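PDB 4J35: phosphotriesterase, putative from Deinococcus radiodurans, which probably hydrolyses lactones at a two-metal centre; this engineered variant was made to gain organophosphate hydrolysis activity. Local coordinates for residues Thr105-Arg110 and Glu117-Glu122; Ala163-Gln166 and Gly170-Ile173; Val246-Leu251 and Arg303-Glu308; Gly254-Leu259 and Glu307-Gln312. The protein carries 7 engineered substitutions. All coordinates share one frame; numbering follows the deposited sequence.

Contact 1. Residues Thr105-Arg110 and Glu117-Glu122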
loop_
_atom_site.group_PDB
_atom_site.type_symbol
_atom_site.label_atom_id
_atom_site.label_comp_id
_atom_site.label_asym_id
_atom_site.label_seq_id
_atom_site.Cartn_x
_atom_site.Cartn_y
_atom_site.Cartn_z
ATOM N N THR A 105 12.350 -17.942 -0.661
ATOM C CA THR A 105 12.770 -19.309 -0.574
ATOM C C THR A 105 12.392 -19.788 0.832
ATOM O O THR A 105 11.925 -20.878 0.979
ATOM C CB THR A 105 14.273 -19.540 -0.911
ATOM O OG1 THR A 105 14.640 -18.748 -2.053
ATOM C CG2 THR A 105 14.510 -21.033 -1.209
ATOM N N TYR A 106 12.512 -18.922 1.833
ATOM C CA TYR A 106 12.209 -19.310 3.217
ATOM C C TYR A 106 10.821 -19.969 3.403
ATOM O O TYR A 106 10.723 -21.115 3.834
ATOM C CB TYR A 106 12.318 -18.070 4.111
ATOM C CG TYR A 106 12.057 -18.299 5.595
ATOM C CD1 TYR A 106 12.989 -18.965 6.396
ATOM C CD2 TYR A 106 10.896 -17.818 6.201
ATOM C CE1 TYR A 106 12.770 -19.143 7.755
ATOM C CE2 TYR A 106 10.665 -18.000 7.568
ATOM C CZ TYR A 106 11.602 -18.654 8.335
ATOM O OH TYR A 106 11.381 -18.812 9.677
ATOM N N PHE A 107 9.735 -19.254 3.101
ATOM C CA PHE A 107 8.410 -19.866 3.364
ATOM C C PHE A 107 8.027 -20.911 2.316
ATOM O O PHE A 107 7.269 -21.812 2.602
ATOM C CB PHE A 107 7.307 -18.816 3.498
ATOM C CG PHE A 107 7.123 -18.307 4.890
ATOM C CD1 PHE A 107 6.669 -19.148 5.896
ATOM C CD2 PHE A 107 7.384 -16.973 5.192
ATOM C CE1 PHE A 107 6.488 -18.675 7.185
ATOM C CE2 PHE A 107 7.204 -16.491 6.470
ATOM C CZ PHE A 107 6.753 -17.350 7.479
ATOM N N LYS A 108 8.574 -20.818 1.108
ATOM C CA LYS A 108 8.363 -21.874 0.124
ATOM C C LYS A 108 8.968 -23.179 0.625
ATOM O O LYS A 108 8.373 -24.248 0.473
ATOM C CB LYS A 108 8.948 -21.492 -1.233
ATOM N N PHE A 109 10.148 -23.099 1.227
ATOM C CA PHE A 109 10.799 -24.284 1.798
ATOM C C PHE A 109 9.954 -24.812 2.975
ATOM O O PHE A 109 9.623 -25.991 3.032
ATOM C CB PHE A 109 12.207 -23.916 2.269
ATOM C CG PHE A 109 12.978 -25.071 2.820
ATOM C CD1 PHE A 109 13.400 -26.101 1.985
ATOM C CD2 PHE A 109 13.300 -25.125 4.169
ATOM C CE1 PHE A 109 14.122 -27.181 2.494
ATOM C CE2 PHE A 109 14.019 -26.192 4.676
ATOM C CZ PHE A 109 14.424 -27.226 3.838
ATOM N N ARG A 110 9.581 -23.923 3.897
ATOM C CA ARG A 110 8.755 -24.324 5.038
ATOM C C ARG A 110 7.449 -24.965 4.581
ATOM O O ARG A 110 7.022 -25.988 5.134
ATOM C CB ARG A 110 8.460 -23.140 5.951
ATOM C CG ARG A 110 9.696 -22.514 6.577
ATOM C CD ARG A 110 9.305 -21.504 7.654
ATOM N NE ARG A 110 8.875 -22.200 8.871
ATOM C CZ ARG A 110 9.677 -22.509 9.884
ATOM N NH1 ARG A 110 10.956 -22.166 9.857
ATOM N NH2 ARG A 110 9.207 -23.181 10.929
ATOM N N GLU A 117 0.900 -22.268 6.071
ATOM C CA GLU A 117 -0.237 -21.349 6.223
ATOM C C GLU A 117 -0.422 -20.971 7.688
ATOM O O GLU A 117 -0.570 -19.797 8.039
ATOM C CB GLU A 117 -1.531 -21.959 5.683
ATOM C CG GLU A 117 -2.720 -21.000 5.742
ATOM C CD GLU A 117 -4.061 -21.692 5.444
ATOM O OE1 GLU A 117 -4.134 -22.443 4.456
ATOM O OE2 GLU A 117 -5.042 -21.418 6.159
ATOM N N SER A 118 -0.425 -21.971 8.557
ATOM C CA SER A 118 -0.583 -21.708 9.980
ATOM C C SER A 118 0.589 -20.904 10.548
ATOM O O SER A 118 0.395 -20.084 11.440
ATOM C CB SER A 118 -0.775 -23.013 10.749
ATOM O OG SER A 118 -2.034 -23.578 10.407
ATOM N N GLU A 119 1.800 -21.138 10.051
ATOM C CA GLU A 119 2.944 -20.348 10.501
ATOM C C GLU A 119 2.811 -18.904 10.095
ATOM O O GLU A 119 3.128 -17.990 10.877
ATOM C CB GLU A 119 4.265 -20.935 9.971
ATOM C CG GLU A 119 4.574 -22.281 10.645
ATOM C CD GLU A 119 5.776 -22.979 10.026
ATOM O OE1 GLU A 119 6.203 -22.551 8.940
ATOM O OE2 GLU A 119 6.288 -23.947 10.627
ATOM N N ILE A 120 2.351 -18.687 8.869
ATOM C CA ILE A 120 2.134 -17.339 8.365
ATOM C C ILE A 120 1.018 -16.674 9.149
ATOM O O ILE A 120 1.111 -15.534 9.544
ATOM C CB ILE A 120 1.790 -17.371 6.866
ATOM C CG1 ILE A 120 2.991 -17.937 6.097
ATOM C CG2 ILE A 120 1.393 -15.969 6.375
ATOM C CD1 ILE A 120 2.690 -18.327 4.676
ATOM N N TYR A 121 -0.055 -17.415 9.382
ATOM C CA TYR A 121 -1.143 -16.892 10.155
ATOM C C TYR A 121 -0.641 -16.408 11.517
ATOM O O TYR A 121 -1.060 -15.334 11.977
ATOM C CB TYR A 121 -2.211 -17.985 10.320
ATOM C CG TYR A 121 -3.111 -17.754 11.500
ATOM C CD1 TYR A 121 -4.150 -16.839 11.440
ATOM C CD2 TYR A 121 -2.908 -18.450 12.682
ATOM C CE1 TYR A 121 -4.986 -16.622 12.540
ATOM C CE2 TYR A 121 -3.721 -18.243 13.780
ATOM C CZ TYR A 121 -4.754 -17.326 13.707
ATOM O OH TYR A 121 -5.559 -17.138 14.806
ATOM N N GLU A 122 0.223 -17.193 12.168
ATOM C CA GLU A 122 0.687 -16.848 13.521
ATOM C C GLU A 122 1.509 -15.574 13.494
ATOM O O GLU A 122 1.400 -14.723 14.384
ATOM C CB GLU A 122 1.546 -17.950 14.119
ATOM C CG GLU A 122 0.805 -19.216 14.447
ATOM C CD GLU A 122 -0.233 -19.034 15.569
ATOM O OE1 GLU A 122 -0.158 -18.040 16.334
ATOM O OE2 GLU A 122 -1.126 -19.902 15.687
HETATM O O HOH W 1 6.638 -25.700 7.982
#
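Arg110 and Glu119 both hold CG beside the backbone N, anti to the carbonyl carbon. Beyond CG the Glu119 chain runs out straight, while Arg110 bends at chi3 (76°) and turns the NE side of its guanidinium to the acid. The result is a side-on, two-point salt bridge. Arg110 NE donates to Glu119 OE1 at 2.7 Å, and Arg110 NH2 donates to Glu119 OE2 at 3.0 Å. Both oxygens lie close to the guanidinium plane, yet both nitrogens sit well above the carboxylate plane, because the two planes are 52° apart. Each bond is still nearly straight. This ion pair bridges helices 105-113 and 116-129 of this TIM-barrel protein, two successive helices that meet obliquely, the short segments at 133°. Next to the ion pair the packing is apolar. Ile120 CG1 lies over one face of the Phe107 ring in a CH-pi contact, 4.0 Å from the centroid. On the opposite face sits Tyr106 CD2, and Phe96 meets the Phe107 ring edge-to-face. With a leucine in place of Arg110, the Glu119 carboxylate would probably lose its counter-charge and be freer to turn. Ile120 also reaches Phe158 and Ala161 of helix 153-169. One water donates to Arg110 O at 2.9 Å and, weakly, to Glu119 OE2.

Contact 2. Residues Ala163-Gln166 and Gly170-Ile173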
loop_
_atom_site.group_PDB
_atom_site.type_symbol
_atom_site.label_atom_id
_atom_site.label_comp_id
_atom_site.label_asym_id
_atom_site.label_seq_id
_atom_site.Cartn_x
_atom_site.Cartn_y
_atom_site.Cartn_z
ATOM N N ALA A 163 -6.949 -13.944 5.471
ATOM C CA ALA A 163 -8.412 -13.948 5.611
ATOM C C ALA A 163 -8.793 -14.361 7.034
ATOM O O ALA A 163 -9.706 -13.814 7.652
ATOM C CB ALA A 163 -9.059 -14.849 4.555
ATOM N N ARG A 164 -8.062 -15.320 7.570
ATOM C CA ARG A 164 -8.289 -15.777 8.925
ATOM C C ARG A 164 -8.005 -14.698 9.958
ATOM O O ARG A 164 -8.793 -14.466 10.871
ATOM C CB ARG A 164 -7.412 -16.994 9.167
ATOM C CG ARG A 164 -7.512 -17.561 10.525
ATOM C CD ARG A 164 -6.731 -18.854 10.542
ATOM N NE ARG A 164 -6.903 -19.600 11.778
ATOM C CZ ARG A 164 -6.043 -20.526 12.201
ATOM N NH1 ARG A 164 -4.933 -20.809 11.486
ATOM N NH2 ARG A 164 -6.292 -21.163 13.345
ATOM N N VAL A 165 -6.877 -14.018 9.829
ATOM C CA VAL A 165 -6.603 -12.926 10.744
ATOM C C VAL A 165 -7.658 -11.834 10.599
ATOM O O VAL A 165 -8.050 -11.219 11.591
ATOM C CB VAL A 165 -5.163 -12.299 10.513
ATOM C CG1 VAL A 165 -4.961 -11.186 11.509
ATOM C CG2 VAL A 165 -4.114 -13.360 10.680
ATOM N N GLN A 166 -8.126 -11.599 9.373
ATOM C CA GLN A 166 -9.130 -10.556 9.111
ATOM C C GLN A 166 -10.453 -10.917 9.841
ATOM O O GLN A 166 -11.120 -10.056 10.432
ATOM C CB GLN A 166 -9.370 -10.420 7.598
ATOM C CG GLN A 166 -9.869 -9.042 7.115
ATOM C CD GLN A 166 -11.182 -8.654 7.692
ATOM O OE1 GLN A 166 -12.157 -9.430 7.646
ATOM N NE2 GLN A 166 -11.226 -7.470 8.309
ATOM N N GLY A 170 -10.560 -8.054 12.493
ATOM C CA GLY A 170 -11.101 -6.935 11.743
ATOM C C GLY A 170 -10.024 -6.079 11.072
ATOM O O GLY A 170 -10.333 -5.016 10.558
ATOM N N VAL A 171 -8.780 -6.545 11.057
ATOM C CA VAL A 171 -7.665 -5.731 10.489
ATOM C C VAL A 171 -7.960 -5.504 9.002
ATOM O O VAL A 171 -8.521 -6.375 8.341
ATOM C CB VAL A 171 -6.283 -6.387 10.738
ATOM C CG1 VAL A 171 -6.157 -7.729 10.014
ATOM C CG2 VAL A 171 -5.127 -5.467 10.305
ATOM N N PRO A 172 -7.639 -4.310 8.470
ATOM C CA PRO A 172 -7.741 -4.117 7.019
ATOM C C PRO A 172 -6.680 -4.941 6.225
ATOM O O PRO A 172 -5.636 -5.282 6.764
ATOM C CB PRO A 172 -7.421 -2.620 6.842
ATOM C CG PRO A 172 -7.323 -2.054 8.215
ATOM C CD PRO A 172 -7.029 -3.143 9.134
ATOM N N ILE A 173 -6.960 -5.204 4.952
ATOM C CA ILE A 173 -6.033 -5.894 4.038
ATOM C C ILE A 173 -5.827 -4.979 2.826
ATOM O O ILE A 173 -6.818 -4.490 2.234
ATOM C CB ILE A 173 -6.666 -7.232 3.548
ATOM C CG1 ILE A 173 -6.726 -8.240 4.706
ATOM C CG2 ILE A 173 -5.899 -7.834 2.373
ATOM C CD1 ILE A 173 -7.434 -9.530 4.302
#
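Gln166 and Gly170 meet where helix 153-169 ends and the chain turns into strand 173-174, a helix-to-strand connection of the TIM barrel. Gly170 is the first residue past the helix, and its positive phi (78°) turns the chain out of the helical path. Two hydrogen bonds hold the turn. Gly170 N donates to Gln166 O at 2.9 Å, continuing the helical pattern by one more residue. The Gln166 side chain makes the second bond. Gln166 NE2 donates to Val171 O at 2.9 Å, with the acceptor close to the amide plane but the donor 42° out of the carbonyl plane. The bend at chi2 (-61°) folds the amide back over the departing chain. The other end of the amide, OE1, accepts from Asp196 N. Both ends are thereby engaged, which should fix the rotation of this buried group. The metal centre is not far inward: the side chains of Ile173 and His176, a metal ligand, are about 10 Å apart. The remaining contacts are apolar. Val165 CG1 touches Val171 CG1 at 4.0 Å. Ile142 lies against both valines, while from helix 116-129 Tyr121 and Met124 meet Val165 and Val128 meets Val171. Beside the Gln166 NE2 hydrogen bond, the aliphatic part of the same side chain packs on Ile173, with Gln166 CG 3.8 Å from Ile173 CD1.

Contact 3. Residues Val246-Leu251 and Arg303-Glu308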
loop_
_atom_site.group_PDB
_atom_site.type_symbol
_atom_site.label_atom_id
_atom_site.label_comp_id
_atom_site.label_asym_id
_atom_site.label_seq_id
_atom_site.Cartn_x
_atom_site.Cartn_y
_atom_site.Cartn_z
ATOM N N VAL A 246 -10.006 6.727 -16.566
ATOM C CA VAL A 246 -10.744 5.575 -16.011
ATOM C C VAL A 246 -11.417 6.013 -14.733
ATOM O O VAL A 246 -12.587 5.723 -14.492
ATOM C CB VAL A 246 -9.832 4.369 -15.706
ATOM C CG1 VAL A 246 -10.638 3.203 -15.100
ATOM C CG2 VAL A 246 -9.136 3.905 -16.955
ATOM N N LEU A 247 -10.691 6.764 -13.918
ATOM C CA LEU A 247 -11.245 7.224 -12.652
ATOM C C LEU A 247 -12.516 8.065 -12.822
ATOM O O LEU A 247 -13.478 7.915 -12.057
ATOM C CB LEU A 247 -10.215 8.049 -11.905
ATOM C CG LEU A 247 -10.479 8.279 -10.425
ATOM C CD1 LEU A 247 -10.245 6.980 -9.609
ATOM C CD2 LEU A 247 -9.545 9.387 -9.951
ATOM N N THR A 248 -12.513 8.982 -13.789
ATOM C CA THR A 248 -13.652 9.887 -13.943
ATOM C C THR A 248 -14.884 9.074 -14.376
ATOM O O THR A 248 -15.994 9.349 -13.941
ATOM C CB THR A 248 -13.375 11.063 -14.906
ATOM O OG1 THR A 248 -12.926 10.584 -16.181
ATOM C CG2 THR A 248 -12.307 11.954 -14.307
ATOM N N THR A 249 -14.654 8.089 -15.234
ATOM C CA THR A 249 -15.682 7.146 -15.638
ATOM C C THR A 249 -16.312 6.456 -14.438
ATOM O O THR A 249 -17.550 6.308 -14.357
ATOM C CB THR A 249 -15.079 6.070 -16.532
ATOM O OG1 THR A 249 -14.579 6.681 -17.723
ATOM C CG2 THR A 249 -16.105 4.994 -16.891
ATOM N N LEU A 250 -15.469 5.994 -13.518
ATOM C CA LEU A 250 -15.947 5.181 -12.393
ATOM C C LEU A 250 -16.651 6.077 -11.391
ATOM O O LEU A 250 -17.671 5.729 -10.826
ATOM C CB LEU A 250 -14.798 4.424 -11.725
ATOM C CG LEU A 250 -14.142 3.315 -12.540
ATOM C CD1 LEU A 250 -12.960 2.765 -11.823
ATOM C CD2 LEU A 250 -15.170 2.147 -12.721
ATOM N N LEU A 251 -16.127 7.280 -11.198
ATOM C CA LEU A 251 -16.791 8.255 -10.342
ATOM C C LEU A 251 -18.199 8.583 -10.836
ATOM O O LEU A 251 -19.116 8.789 -10.034
ATOM C CB LEU A 251 -15.929 9.550 -10.299
ATOM C CG LEU A 251 -14.655 9.421 -9.459
ATOM C CD1 LEU A 251 -13.640 10.625 -9.731
ATOM C CD2 LEU A 251 -15.033 9.391 -7.997
ATOM N N ARG A 303 -12.236 18.899 -13.626
ATOM C CA ARG A 303 -12.960 17.993 -14.516
ATOM C C ARG A 303 -14.433 17.852 -14.182
ATOM O O ARG A 303 -15.163 17.235 -14.950
ATOM C CB ARG A 303 -12.342 16.600 -14.468
ATOM C CG ARG A 303 -11.068 16.451 -15.261
ATOM C CD ARG A 303 -10.432 15.106 -14.997
ATOM N NE ARG A 303 -9.111 14.999 -15.615
ATOM C CZ ARG A 303 -8.828 14.305 -16.715
ATOM N NH1 ARG A 303 -9.761 13.605 -17.348
ATOM N NH2 ARG A 303 -7.585 14.292 -17.172
ATOM N N GLY A 304 -14.861 18.376 -13.034
ATOM C CA GLY A 304 -16.252 18.258 -12.616
ATOM C C GLY A 304 -16.467 17.293 -11.455
ATOM O O GLY A 304 -17.587 17.090 -10.976
ATOM N N ILE A 305 -15.391 16.683 -10.973
ATOM C CA ILE A 305 -15.500 15.886 -9.767
ATOM C C ILE A 305 -15.752 16.843 -8.616
ATOM O O ILE A 305 -15.153 17.908 -8.571
ATOM C CB ILE A 305 -14.236 15.044 -9.550
ATOM C CG1 ILE A 305 -13.988 14.160 -10.782
ATOM C CG2 ILE A 305 -14.338 14.253 -8.251
ATOM C CD1 ILE A 305 -15.249 13.320 -11.223
ATOM N N THR A 306 -16.674 16.507 -7.721
ATOM C CA THR A 306 -17.125 17.463 -6.706
ATOM C C THR A 306 -16.267 17.421 -5.440
ATOM O O THR A 306 -15.530 16.455 -5.183
ATOM C CB THR A 306 -18.572 17.202 -6.250
ATOM O OG1 THR A 306 -18.564 16.088 -5.361
ATOM C CG2 THR A 306 -19.518 16.940 -7.433
ATOM N N GLU A 307 -16.350 18.473 -4.631
ATOM C CA GLU A 307 -15.601 18.462 -3.391
ATOM C C GLU A 307 -16.027 17.296 -2.526
ATOM O O GLU A 307 -15.191 16.700 -1.868
ATOM C CB GLU A 307 -15.713 19.762 -2.605
ATOM C CG GLU A 307 -15.050 20.922 -3.283
ATOM C CD GLU A 307 -13.530 20.757 -3.404
ATOM O OE1 GLU A 307 -12.996 19.691 -3.000
ATOM O OE2 GLU A 307 -12.865 21.702 -3.903
ATOM N N GLU A 308 -17.324 16.989 -2.503
ATOM C CA GLU A 308 -17.809 15.875 -1.714
ATOM C C GLU A 308 -17.169 14.556 -2.133
ATOM O O GLU A 308 -16.836 13.753 -1.280
ATOM C CB GLU A 308 -19.338 15.777 -1.820
ATOM C CG GLU A 308 -19.918 14.580 -1.068
ATOM C CD GLU A 308 -21.438 14.554 -1.094
ATOM O OE1 GLU A 308 -22.050 15.602 -1.406
ATOM O OE2 GLU A 308 -22.017 13.486 -0.802
#
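The guanidinium of Arg303 is the flat group here, and the Thr248 methyl CG2 comes up to it obliquely. The closer touch is further down the arginine chain, where Thr248 CG2 meets Arg303 CD at 3.7 Å. The two side chains cross at about a right angle. Their polar ends are used in other ways: Arg303 NE forms a salt bridge with Asp299, and Thr248 OG1 bonds back to Ser245 O in its own helix. Next to this pair lies a buried apolar contact. Leu251 CD1 meets Ile305 CD1 at 3.5 Å, tighter than usual for two carbons. Ile305 CG1 is 3.7 Å from Leu251 CD1, and Ile305 CD1 also reaches Leu251 CB at 3.9 Å. An alanine at Ile305 has neither the CG1-CD1 arm nor CG2, and Leu251 CD1 would probably lose its packing partner and face a gap. On its far side Leu251 packs against Leu259 and Ala256. Ile305 belongs to the short link between helices 291-303 and 307-322. Gly304, with positive phi (108°), closes the first helix in a Schellman motif. Thr306 is the N-cap of the second and pairs with Gln309 in a capping box. Ile305 CG2 lies 4.0 Å from Val310 CG2, one turn into that helix, an arrangement typical of a hydrophobic staple.

Contact 4. Residues Gly254-Leu259 and Glu307-Gln312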
loop_
_atom_site.group_PDB
_atom_site.type_symbol
_atom_site.label_atom_id
_atom_site.label_comp_id
_atom_site.label_asym_id
_atom_site.label_seq_id
_atom_site.Cartn_x
_atom_site.Cartn_y
_atom_site.Cartn_z
ATOM N N GLY A 254 -20.933 6.280 -9.793
ATOM C CA GLY A 254 -21.279 6.307 -8.376
ATOM C C GLY A 254 -20.374 5.512 -7.454
ATOM O O GLY A 254 -20.770 5.087 -6.363
ATOM N N TYR A 255 -19.126 5.324 -7.866
ATOM C CA TYR A 255 -18.224 4.438 -7.150
ATOM C C TYR A 255 -17.304 5.165 -6.163
ATOM O O TYR A 255 -16.339 4.568 -5.667
ATOM C CB TYR A 255 -17.337 3.723 -8.158
ATOM C CG TYR A 255 -17.955 2.511 -8.848
ATOM C CD1 TYR A 255 -18.448 1.446 -8.132
ATOM C CD2 TYR A 255 -17.971 2.434 -10.231
ATOM C CE1 TYR A 255 -18.967 0.328 -8.789
ATOM C CE2 TYR A 255 -18.459 1.356 -10.884
ATOM C CZ TYR A 255 -18.977 0.304 -10.175
ATOM O OH TYR A 255 -19.448 -0.770 -10.890
ATOM N N ALA A 256 -17.598 6.431 -5.878
ATOM C CA ALA A 256 -16.645 7.256 -5.164
ATOM C C ALA A 256 -16.356 6.635 -3.830
ATOM O O ALA A 256 -15.245 6.750 -3.350
ATOM C CB ALA A 256 -17.135 8.703 -4.986
ATOM N N ASP A 257 -17.320 5.920 -3.231
ATOM C CA ASP A 257 -17.047 5.427 -1.882
ATOM C C ASP A 257 -16.275 4.088 -1.905
ATOM O O ASP A 257 -16.070 3.490 -0.865
ATOM C CB ASP A 257 -18.301 5.332 -0.998
ATOM C CG ASP A 257 -19.332 4.396 -1.555
ATOM O OD1 ASP A 257 -19.143 3.992 -2.725
ATOM O OD2 ASP A 257 -20.329 4.087 -0.847
ATOM N N ARG A 258 -15.844 3.650 -3.081
ATOM C CA ARG A 258 -14.960 2.490 -3.180
ATOM C C ARG A 258 -13.620 2.741 -3.888
ATOM O O ARG A 258 -12.901 1.790 -4.191
ATOM C CB ARG A 258 -15.677 1.360 -3.899
ATOM C CG ARG A 258 -17.027 1.033 -3.250
ATOM C CD ARG A 258 -16.845 0.285 -1.946
ATOM N NE ARG A 258 -18.006 0.423 -1.060
ATOM C CZ ARG A 258 -19.061 -0.390 -1.050
ATOM N NH1 ARG A 258 -19.129 -1.433 -1.871
ATOM N NH2 ARG A 258 -20.057 -0.162 -0.205
ATOM N N LEU A 259 -13.290 4.023 -4.134
ATOM C CA LEU A 259 -12.059 4.373 -4.845
ATOM C C LEU A 259 -11.098 5.113 -3.924
ATOM O O LEU A 259 -11.521 6.023 -3.190
ATOM C CB LEU A 259 -12.361 5.302 -6.031
ATOM C CG LEU A 259 -13.364 4.786 -7.075
ATOM C CD1 LEU A 259 -13.784 5.922 -7.980
ATOM C CD2 LEU A 259 -12.776 3.617 -7.893
ATOM N N GLU A 307 -16.350 18.473 -4.631
ATOM C CA GLU A 307 -15.601 18.462 -3.391
ATOM C C GLU A 307 -16.027 17.296 -2.526
ATOM O O GLU A 307 -15.191 16.700 -1.868
ATOM C CB GLU A 307 -15.713 19.762 -2.605
ATOM C CG GLU A 307 -15.050 20.922 -3.283
ATOM C CD GLU A 307 -13.530 20.757 -3.404
ATOM O OE1 GLU A 307 -12.996 19.691 -3.000
ATOM O OE2 GLU A 307 -12.865 21.702 -3.903
ATOM N N GLU A 308 -17.324 16.989 -2.503
ATOM C CA GLU A 308 -17.809 15.875 -1.714
ATOM C C GLU A 308 -17.169 14.556 -2.133
ATOM O O GLU A 308 -16.836 13.753 -1.280
ATOM C CB GLU A 308 -19.338 15.777 -1.820
ATOM C CG GLU A 308 -19.918 14.580 -1.068
ATOM C CD GLU A 308 -21.438 14.554 -1.094
ATOM O OE1 GLU A 308 -22.050 15.602 -1.406
ATOM O OE2 GLU A 308 -22.017 13.486 -0.802
ATOM N N GLN A 309 -17.010 14.343 -3.439
ATOM C CA GLN A 309 -16.419 13.126 -3.963
ATOM C C GLN A 309 -14.949 13.037 -3.622
ATOM O O GLN A 309 -14.424 11.990 -3.334
ATOM C CB GLN A 309 -16.586 13.052 -5.485
ATOM C CG GLN A 309 -18.036 12.764 -5.921
ATOM C CD GLN A 309 -18.193 12.782 -7.427
ATOM O OE1 GLN A 309 -17.857 13.757 -8.076
ATOM N NE2 GLN A 309 -18.692 11.688 -7.990
ATOM N N VAL A 310 -14.268 14.177 -3.666
ATOM C CA VAL A 310 -12.863 14.160 -3.416
ATOM C C VAL A 310 -12.655 13.830 -1.968
ATOM O O VAL A 310 -11.796 13.016 -1.632
ATOM C CB VAL A 310 -12.223 15.528 -3.740
ATOM C CG1 VAL A 310 -10.891 15.652 -3.062
ATOM C CG2 VAL A 310 -12.103 15.702 -5.257
ATOM N N GLY A 311 -13.442 14.439 -1.094
ATOM C CA GLY A 311 -13.294 14.182 0.331
ATOM C C GLY A 311 -13.686 12.743 0.664
ATOM O O GLY A 311 -13.231 12.159 1.660
ATOM N N GLN A 312 -14.531 12.157 -0.171
ATOM C CA GLN A 312 -14.934 10.768 0.075
ATOM C C GLN A 312 -13.762 9.808 -0.199
ATOM O O GLN A 312 -13.532 8.855 0.555
ATOM C CB GLN A 312 -16.091 10.385 -0.816
ATOM C CG GLN A 312 -16.678 8.962 -0.508
ATOM C CD GLN A 312 -17.334 8.874 0.869
ATOM O OE1 GLN A 312 -18.245 9.644 1.191
ATOM N NE2 GLN A 312 -16.866 7.941 1.690
#
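The turn that leads from helix 240-251 into strand 259-261 rests here on the first turns of the C-terminal helix 307-322 of the TIM barrel. Ala256 and Asp257 form a short 3-10 segment. Ala256 points its methyl at the helix, and Ala256 CB lies 4.3 Å from Gln309 CG. Gln312 makes the closer approach through its aliphatic part. Gln312 CG is 3.8 Å from Asp257 CA and 3.9 Å from Ala256 O. The chain of Gln312 starts with CG anti to the backbone N (chi1 -174°), then bends at chi2 (66°). That bend lays the amide alongside Asp257, and Gln312 NE2 is 4.0 Å from Asp257 CB. The Asp257 carboxylate is turned from the helix, and CB does the touching. The contact is van der Waals packing at the surface, and the Gln312 amide finds a polar partner in its own helix, where NE2 donates to Asn317 OD1. Within the turn, Arg258 N bonds to Tyr255 O at 2.8 Å. Asn317 ND2 reaches across to Ala256 O and Leu259 O, tying the backbone of the turn to the same helix further along. Leu259 packs on Leu247 of helix 240-251, Tyr255 lies against helix 211-218, and Arg258 pairs through its backbone with Ile224 of strand 223-226.

In the fold
Along the chain, contact 1 closes before contact 2 opens, and contacts 3 and 4 follow, both ending near the start of helix 307-322. They form two groups round the barrel. Contacts 1 and 2 have centres 18 Å apart and meet through helices 116-129 and 153-169, where Tyr121 packs on Arg164 and Val165. Contacts 3 and 4 are only 8 Å apart between centres. They share Glu307 and Glu308, and Leu251 lies between them. Contact 1 lies across the chain's centre from this second pair, 42 Å from contact 3 between centres. Contact 2 is nearest the metals and reaches into strand 173-174; that strand and strand 259-261, which contact 4 leads into, are both among the parallel strands of the barrel.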